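Local coordinates for high-affinity zinc uptake system protein znuA (Streptococcus suis, PDB 3MFQ) that serves as the metal-binding component of a high-affinity uptake system, holding a zinc ion here and probably passing captured metal to a membrane transporter, at residues A[12-17]-A[34-39]; A[219-224]-A[252-257]. All blocks are in the same frame, centred on the assembly; numbering follows the deposited sequence.

Contact 1: residues A[12-17]-A[34-39]; sequences TTSFLN and IPAGED
Ser14 OG is held by two bonds, a firm one from Leu256 N and a weak one to Ser255 OG, both reaching in from the other lobe. It is put there by the crowded rotamer, OG between the backbone N and the carbonyl carbon (chi1 54°). The same serine turns its methylene to the 34-39 loop, where Ser14 CB meets Ala36 CB at 4.0 Å, a small nonpolar touch. Its backbone works through water 1: Ser14 N donates to the water at 2.9 Å, and the water in turn donates to Ile34 O at 3.1 Å. Two residues earlier the segments join directly, Ile34 N giving its hydrogen to Thr12 O at 2.7 Å, in the plane of that carbonyl and at an N-H...O angle of 148°; Thr12 OG1 bonds to Glu67. Strands 8-11 and 29-32 are parallel neighbours in the sheet, linked through helix 14-24 as a beta-alpha-beta unit, and the Ile34-Thr12 bond ties their outgoing ends together just past the last strand residues. Thr13 is the N-cap of that helix, although its bond from Phe15 N to OG1 is weak. Ile34 lies with CG1 anti to its carbonyl carbon, so that CB and CG1 run alongside the Thr12 carbonyl. After Ile34, Pro35 to Glu38 form a type II turn closed by Glu38 N to Pro35 O at 3.0 Å; Gly37, at phi 102°, has backbone angles at which a side chain would run into the carbonyl oxygen of Ala36. The loop then delivers Asp39, whose OD1 accepts from the backbone N of the zinc ligand His41.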
ATOM      1  N   THR A  12      -1.260   7.209  11.041  1.00 45.39           N
ATOM      2  CA  THR A  12      -0.380   7.773  10.025  1.00 42.37           C
ATOM      3  C   THR A  12      -1.033   7.868   8.652  1.00 45.58           C
ATOM      4  O   THR A  12      -1.114   8.949   8.072  1.00 48.51           O
ATOM      5  CB  THR A  12       0.949   6.992   9.920  1.00 42.88           C
ATOM      6  OG1 THR A  12       0.678   5.587   9.850  1.00 45.52           O
ATOM      7  CG2 THR A  12       1.817   7.268  11.137  1.00 39.59           C
ATOM      8  N   THR A  13      -1.509   6.742   8.136  1.00 39.20           N
ATOM      9  CA  THR A  13      -2.031   6.708   6.776  1.00 37.88           C
ATOM     10  C   THR A  13      -3.514   6.382   6.724  1.00 36.94           C
ATOM     11  O   THR A  13      -4.087   5.874   7.687  1.00 39.75           O
ATOM     12  CB  THR A  13      -1.297   5.670   5.929  1.00 35.69           C
ATOM     13  OG1 THR A  13      -1.831   4.372   6.209  1.00 37.58           O
ATOM     14  CG2 THR A  13       0.192   5.690   6.241  1.00 31.72           C
ATOM     15  N   SER A  14      -4.124   6.670   5.580  1.00 50.74           N
ATOM     16  CA  SER A  14      -5.530   6.373   5.362  1.00 52.62           C
ATOM     17  C   SER A  14      -5.805   4.885   5.521  1.00 56.70           C
ATOM     18  O   SER A  14      -6.930   4.484   5.817  1.00 60.40           O
ATOM     19  CB  SER A  14      -5.952   6.833   3.969  1.00 55.93           C
ATOM     20  OG  SER A  14      -5.099   6.280   2.983  1.00 61.54           O
ATOM     21  N   PHE A  15      -4.779   4.066   5.314  1.00 47.03           N
ATOM     22  CA  PHE A  15      -4.913   2.628   5.506  1.00 44.37           C
ATOM     23  C   PHE A  15      -5.385   2.361   6.913  1.00 44.20           C
ATOM     24  O   PHE A  15      -6.427   1.750   7.136  1.00 47.26           O
ATOM     25  CB  PHE A  15      -3.575   1.925   5.316  1.00 43.27           C
ATOM     26  CG  PHE A  15      -3.089   1.930   3.913  1.00 42.80           C
ATOM     27  CD1 PHE A  15      -3.588   1.029   2.994  1.00 41.30           C
ATOM     28  CD2 PHE A  15      -2.124   2.832   3.508  1.00 42.36           C
ATOM     29  CE1 PHE A  15      -3.139   1.031   1.697  1.00 45.95           C
ATOM     30  CE2 PHE A  15      -1.670   2.840   2.212  1.00 43.10           C
ATOM     31  CZ  PHE A  15      -2.178   1.939   1.304  1.00 43.88           C
ATOM     32  N   LEU A  16      -4.591   2.820   7.867  1.00 50.57           N
ATOM     33  CA  LEU A  16      -4.894   2.600   9.261  1.00 50.73           C
ATOM     34  C   LEU A  16      -6.217   3.277   9.597  1.00 54.27           C
ATOM     35  O   LEU A  16      -7.072   2.678  10.255  1.00 56.36           O
ATOM     36  CB  LEU A  16      -3.740   3.099  10.130  1.00 51.19           C
ATOM     37  CG  LEU A  16      -2.401   2.540   9.632  1.00 55.90           C
ATOM     38  CD1 LEU A  16      -1.258   2.912  10.558  1.00 58.38           C
ATOM     39  CD2 LEU A  16      -2.479   1.029   9.450  1.00 49.43           C
ATOM     40  N   ASN A  17      -6.399   4.505   9.108  1.00 50.55           N
ATOM     41  CA  ASN A  17      -7.661   5.224   9.294  1.00 50.25           C
ATOM     42  C   ASN A  17      -8.890   4.353   9.033  1.00 49.31           C
ATOM     43  O   ASN A  17      -9.868   4.410   9.774  1.00 49.06           O
ATOM     44  CB  ASN A  17      -7.724   6.472   8.409  1.00 49.74           C
ATOM     45  CG  ASN A  17      -8.904   7.366   8.756  1.00 54.94           C
ATOM     46  OD1 ASN A  17      -9.062   7.772   9.908  1.00 57.98           O
ATOM     47  ND2 ASN A  17      -9.737   7.675   7.766  1.00 57.87           N
ATOM     48  N   ILE A  34      -1.219  11.684   7.843  1.00 51.49           N
ATOM     49  CA  ILE A  34      -0.949  11.790   6.416  1.00 52.58           C
ATOM     50  C   ILE A  34      -2.243  11.690   5.611  1.00 53.08           C
ATOM     51  O   ILE A  34      -2.855  10.624   5.538  1.00 53.22           O
ATOM     52  CB  ILE A  34       0.034  10.698   5.953  1.00 49.87           C
ATOM     53  CG1 ILE A  34       1.266  10.676   6.862  1.00 49.08           C
ATOM     54  CG2 ILE A  34       0.426  10.913   4.501  1.00 50.75           C
ATOM     55  CD1 ILE A  34       2.286   9.629   6.491  1.00 46.96           C
ATOM     56  N   PRO A  35      -2.665  12.810   5.009  1.00 76.19           N
ATOM     57  CA  PRO A  35      -3.906  12.885   4.230  1.00 74.08           C
ATOM     58  C   PRO A  35      -3.888  11.944   3.033  1.00 73.63           C
ATOM     59  O   PRO A  35      -2.867  11.836   2.354  1.00 75.64           O
ATOM     60  CB  PRO A  35      -3.928  14.339   3.747  1.00 72.95           C
ATOM     61  CG  PRO A  35      -3.051  15.074   4.698  1.00 79.65           C
ATOM     62  CD  PRO A  35      -1.971  14.107   5.061  1.00 78.22           C
ATOM     63  N   ALA A  36      -5.007  11.273   2.782  1.00 48.07           N
ATOM     64  CA  ALA A  36      -5.124  10.393   1.629  1.00 46.41           C
ATOM     65  C   ALA A  36      -4.676  11.122   0.373  1.00 48.62           C
ATOM     66  O   ALA A  36      -5.049  12.272   0.148  1.00 46.30           O
ATOM     67  CB  ALA A  36      -6.555   9.911   1.476  1.00 47.72           C
ATOM     68  N   GLY A  37      -3.868  10.455  -0.439  1.00 46.47           N
ATOM     69  CA  GLY A  37      -3.368  11.050  -1.662  1.00 44.08           C
ATOM     70  C   GLY A  37      -1.940  11.530  -1.521  1.00 46.45           C
ATOM     71  O   GLY A  37      -1.281  11.829  -2.516  1.00 49.89           O
ATOM     72  N   GLU A  38      -1.461  11.611  -0.282  1.00 57.23           N
ATOM     73  CA  GLU A  38      -0.079  12.002  -0.026  1.00 57.71           C
ATOM     74  C   GLU A  38       0.825  10.779   0.124  1.00 59.41           C
ATOM     75  O   GLU A  38       0.347   9.650   0.238  1.00 53.44           O
ATOM     76  CB  GLU A  38       0.017  12.903   1.207  1.00 60.45           C
ATOM     77  CG  GLU A  38      -0.726  14.223   1.065  1.00 63.83           C
ATOM     78  CD  GLU A  38      -0.373  15.220   2.154  1.00 71.40           C
ATOM     79  OE1 GLU A  38       0.786  15.211   2.622  1.00 73.82           O
ATOM     80  OE2 GLU A  38      -1.252  16.022   2.535  1.00 68.90           O
ATOM     81  N   ASP A  39       2.133  11.012   0.124  1.00 46.59           N
ATOM     82  CA  ASP A  39       3.104   9.926   0.133  1.00 40.78           C
ATOM     83  C   ASP A  39       3.875   9.853   1.446  1.00 43.28           C
ATOM     84  O   ASP A  39       4.700  10.715   1.735  1.00 44.28           O
ATOM     85  CB  ASP A  39       4.078  10.096  -1.032  1.00 42.37           C
ATOM     86  CG  ASP A  39       5.068   8.958  -1.136  1.00 48.24           C
ATOM     87  OD1 ASP A  39       5.104   8.108  -0.221  1.00 46.96           O
ATOM     88  OD2 ASP A  39       5.810   8.914  -2.138  1.00 49.37           O
TER
HETATM   89  O   HOH W   1      -3.259   8.409   3.437  1.00 27.47           O

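Contact 2: residues A[219-224]-A[252-257]; sequences ESTTNP and FSDSLA. With ZN (zinc ion), chain D.
Metal coordination comes first: Asp254 grips the zinc ion with both carboxylate oxygens, OD1 and OD2 each 2.4 Å from ZN, and His41, His104 and His170 complete the site through their NE2 atoms. Asp254 CG lies anti to the carbonyl carbon, beside the backbone N (chi1 -65°), which carries the carboxylate out to the ion.

Direct hydrogen bonds centre on Glu219, a second-shell carboxylate. Ser253 OG donates to Glu219 OE1 at 3.0 Å, coming from well above the carboxylate plane, 63° out of it. The other oxygen is approached along its anti lone pair, where Thr222 OG1 donates to Glu219 OE2 at 2.7 Å, and OE2 also bonds to ND1 of the zinc ligand His170. Such a carboxylate would probably orient that imidazole and make it a stronger zinc donor. Within the other segment, Ser255 OG donates to Leu256 O at 2.8 Å.

Two waters bridge the segments. Water 3 donates to Asp254 OD2 and is hydrogen-bonded to Thr221 OG1, giving a zinc-bound oxygen a further link; water 2 donates to Leu256 O and is hydrogen-bonded to Ser220 OG.

Van der Waals contact runs through Thr221. Thr221 and Asp254 cross at about a right angle, and the threonine methyl reaches past to Ser255, CG2 to CB 3.9 Å. Ser220 OG comes obliquely at the Phe252 ring, 3.6 Å from CD1.

In the fold, 219-224 is the loop running from strand 215-217 to helix 225-235. The 252-257 loop leads toward helix 266-281, on which Phe252 packs against Met269 and meets the His272 ring, while Leu256 reaches across between Met269 and Phe15 of helix 14-24.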
ATOM      1  N   GLU A 219      -0.095   5.384 -10.721  1.00 52.93           N
ATOM      2  CA  GLU A 219      -0.541   5.424  -9.331  1.00 49.96           C
ATOM      3  C   GLU A 219      -0.850   6.849  -8.883  1.00 52.74           C
ATOM      4  O   GLU A 219      -0.318   7.813  -9.435  1.00 53.39           O
ATOM      5  CB  GLU A 219       0.507   4.797  -8.414  1.00 47.11           C
ATOM      6  CG  GLU A 219       1.800   5.581  -8.346  1.00 49.84           C
ATOM      7  CD  GLU A 219       2.915   4.809  -7.679  1.00 51.88           C
ATOM      8  OE1 GLU A 219       2.676   3.652  -7.276  1.00 53.14           O
ATOM      9  OE2 GLU A 219       4.030   5.357  -7.560  1.00 48.84           O
ATOM     10  N   SER A 220      -1.705   6.968  -7.872  1.00 61.99           N
ATOM     11  CA  SER A 220      -2.218   8.259  -7.423  1.00 59.86           C
ATOM     12  C   SER A 220      -1.220   9.088  -6.616  1.00 58.51           C
ATOM     13  O   SER A 220      -1.372  10.305  -6.503  1.00 61.58           O
ATOM     14  CB  SER A 220      -3.494   8.059  -6.599  1.00 57.34           C
ATOM     15  OG  SER A 220      -3.223   7.326  -5.416  1.00 57.51           O
ATOM     16  N   THR A 221      -0.206   8.439  -6.055  1.00 52.16           N
ATOM     17  CA  THR A 221       0.732   9.128  -5.172  1.00 49.77           C
ATOM     18  C   THR A 221       1.969   9.702  -5.869  1.00 54.84           C
ATOM     19  O   THR A 221       2.696  10.498  -5.277  1.00 59.57           O
ATOM     20  CB  THR A 221       1.166   8.237  -3.987  1.00 49.13           C
ATOM     21  OG1 THR A 221       1.266   6.876  -4.420  1.00 50.04           O
ATOM     22  CG2 THR A 221       0.153   8.326  -2.858  1.00 45.97           C
ATOM     23  N   THR A 222       2.210   9.310  -7.118  1.00 45.81           N
ATOM     24  CA  THR A 222       3.355   9.845  -7.861  1.00 46.03           C
ATOM     25  C   THR A 222       2.950  10.490  -9.185  1.00 46.82           C
ATOM     26  O   THR A 222       1.852  10.262  -9.689  1.00 45.88           O
ATOM     27  CB  THR A 222       4.435   8.771  -8.134  1.00 47.37           C
ATOM     28  OG1 THR A 222       3.872   7.697  -8.896  1.00 47.32           O
ATOM     29  CG2 THR A 222       4.992   8.225  -6.829  1.00 43.11           C
ATOM     30  N   ASN A 223       3.850  11.296  -9.742  1.00 87.37           N
ATOM     31  CA  ASN A 223       3.595  11.995 -10.998  1.00 87.56           C
ATOM     32  C   ASN A 223       3.581  11.055 -12.199  1.00 88.79           C
ATOM     33  O   ASN A 223       4.610  10.488 -12.562  1.00 89.84           O
ATOM     34  CB  ASN A 223       4.631  13.096 -11.219  1.00 88.16           C
ATOM     35  CG  ASN A 223       4.607  14.144 -10.128  1.00 87.62           C
ATOM     36  OD1 ASN A 223       3.553  14.457  -9.576  1.00 85.66           O
ATOM     37  ND2 ASN A 223       5.775  14.696  -9.811  1.00 87.40           N
ATOM     38  N   PRO A 224       2.405  10.897 -12.825  1.00 55.29           N
ATOM     39  CA  PRO A 224       2.186  10.005 -13.970  1.00 53.58           C
ATOM     40  C   PRO A 224       3.087  10.320 -15.163  1.00 55.03           C
ATOM     41  O   PRO A 224       3.180   9.512 -16.087  1.00 54.97           O
ATOM     42  CB  PRO A 224       0.721  10.264 -14.339  1.00 55.89           C
ATOM     43  CG  PRO A 224       0.098  10.761 -13.081  1.00 57.19           C
ATOM     44  CD  PRO A 224       1.161  11.561 -12.400  1.00 58.02           C
ATOM     45  N   PHE A 252      -3.765   2.367  -6.390  1.00 53.06           N
ATOM     46  CA  PHE A 252      -3.387   2.904  -5.094  1.00 48.62           C
ATOM     47  C   PHE A 252      -2.285   2.037  -4.512  1.00 47.95           C
ATOM     48  O   PHE A 252      -2.475   0.838  -4.308  1.00 50.81           O
ATOM     49  CB  PHE A 252      -4.582   2.929  -4.146  1.00 51.39           C
ATOM     50  CG  PHE A 252      -5.791   3.612  -4.709  1.00 52.90           C
ATOM     51  CD1 PHE A 252      -5.856   4.993  -4.776  1.00 54.56           C
ATOM     52  CD2 PHE A 252      -6.872   2.873  -5.158  1.00 53.15           C
ATOM     53  CE1 PHE A 252      -6.973   5.622  -5.289  1.00 55.38           C
ATOM     54  CE2 PHE A 252      -7.990   3.496  -5.670  1.00 57.01           C
ATOM     55  CZ  PHE A 252      -8.041   4.873  -5.738  1.00 55.86           C
ATOM     56  N   SER A 253      -1.128   2.635  -4.256  1.00 45.86           N
ATOM     57  CA  SER A 253      -0.017   1.899  -3.676  1.00 44.02           C
ATOM     58  C   SER A 253       0.252   2.366  -2.254  1.00 45.40           C
ATOM     59  O   SER A 253       0.271   1.565  -1.322  1.00 46.49           O
ATOM     60  CB  SER A 253       1.243   2.064  -4.524  1.00 43.06           C
ATOM     61  OG  SER A 253       1.786   3.365  -4.379  1.00 46.45           O
ATOM     62  N   ASP A 254       0.449   3.670  -2.095  1.00 48.46           N
ATOM     63  CA  ASP A 254       0.850   4.227  -0.813  1.00 49.03           C
ATOM     64  C   ASP A 254      -0.261   5.018  -0.141  1.00 48.11           C
ATOM     65  O   ASP A 254       0.001   5.819   0.752  1.00 48.74           O
ATOM     66  CB  ASP A 254       2.084   5.112  -0.988  1.00 49.11           C
ATOM     67  CG  ASP A 254       3.298   4.330  -1.441  1.00 54.12           C
ATOM     68  OD1 ASP A 254       3.311   3.095  -1.256  1.00 50.24           O
ATOM     69  OD2 ASP A 254       4.239   4.949  -1.979  1.00 56.61           O
ATOM     70  N   SER A 255      -1.498   4.791  -0.564  1.00 34.41           N
ATOM     71  CA  SER A 255      -2.624   5.505   0.019  1.00 37.43           C
ATOM     72  C   SER A 255      -3.962   4.992  -0.482  1.00 39.51           C
ATOM     73  O   SER A 255      -4.070   4.498  -1.602  1.00 42.68           O
ATOM     74  CB  SER A 255      -2.520   7.001  -0.282  1.00 42.00           C
ATOM     75  OG  SER A 255      -3.651   7.701   0.210  1.00 39.23           O
ATOM     76  N   LEU A 256      -4.980   5.113   0.363  1.00 29.29           N
ATOM     77  CA  LEU A 256      -6.355   4.880  -0.048  1.00 33.24           C
ATOM     78  C   LEU A 256      -6.853   6.105  -0.796  1.00 37.96           C
ATOM     79  O   LEU A 256      -6.089   7.032  -1.062  1.00 37.26           O
ATOM     80  CB  LEU A 256      -7.240   4.637   1.172  1.00 33.94           C
ATOM     81  CG  LEU A 256      -7.413   3.191   1.635  1.00 34.37           C
ATOM     82  CD1 LEU A 256      -6.151   2.386   1.393  1.00 32.05           C
ATOM     83  CD2 LEU A 256      -7.820   3.147   3.100  1.00 29.85           C
ATOM     84  N   ALA A 257      -8.139   6.110  -1.130  1.00 48.23           N
ATOM     85  CA  ALA A 257      -8.751   7.266  -1.772  1.00 55.81           C
ATOM     86  C   ALA A 257      -9.415   8.156  -0.726  1.00 58.87           C
ATOM     87  O   ALA A 257      -9.808   7.678   0.340  1.00 57.74           O
ATOM     88  CB  ALA A 257      -9.759   6.824  -2.817  1.00 61.19           C
TER
HETATM   89 ZN    ZN D 401       5.587   3.022  -2.006  1.00 48.28          ZN
HETATM   90  O   HOH W   2      -4.894   8.000  -3.298  1.00 34.63           O
HETATM   91  O   HOH W   3       3.687   6.487  -3.935  1.00 47.35           O

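Overall arrangement
The two contacts lie 11 Å apart, centre to centre, and meet where the lobes face each other around the metal site. Contact 1 is the more buried and belongs to the N-terminal lobe, joining the ends of neighbouring parallel strands mainly through backbone atoms and one bridging water. Contact 2, in the C-terminal lobe, is partly buried, pairs two loops by side-chain chemistry, and supplies a zinc ligand together with its second shell; contact 1 supplies no ligand itself, though segment 34-39 leads on to His41. They also touch directly: Gly37 N probably bonds to Ser255 OG, at 2.8 Å, and Glu38 O packs on Thr221 CG2, so residues 34-39 touch both segments of contact 2.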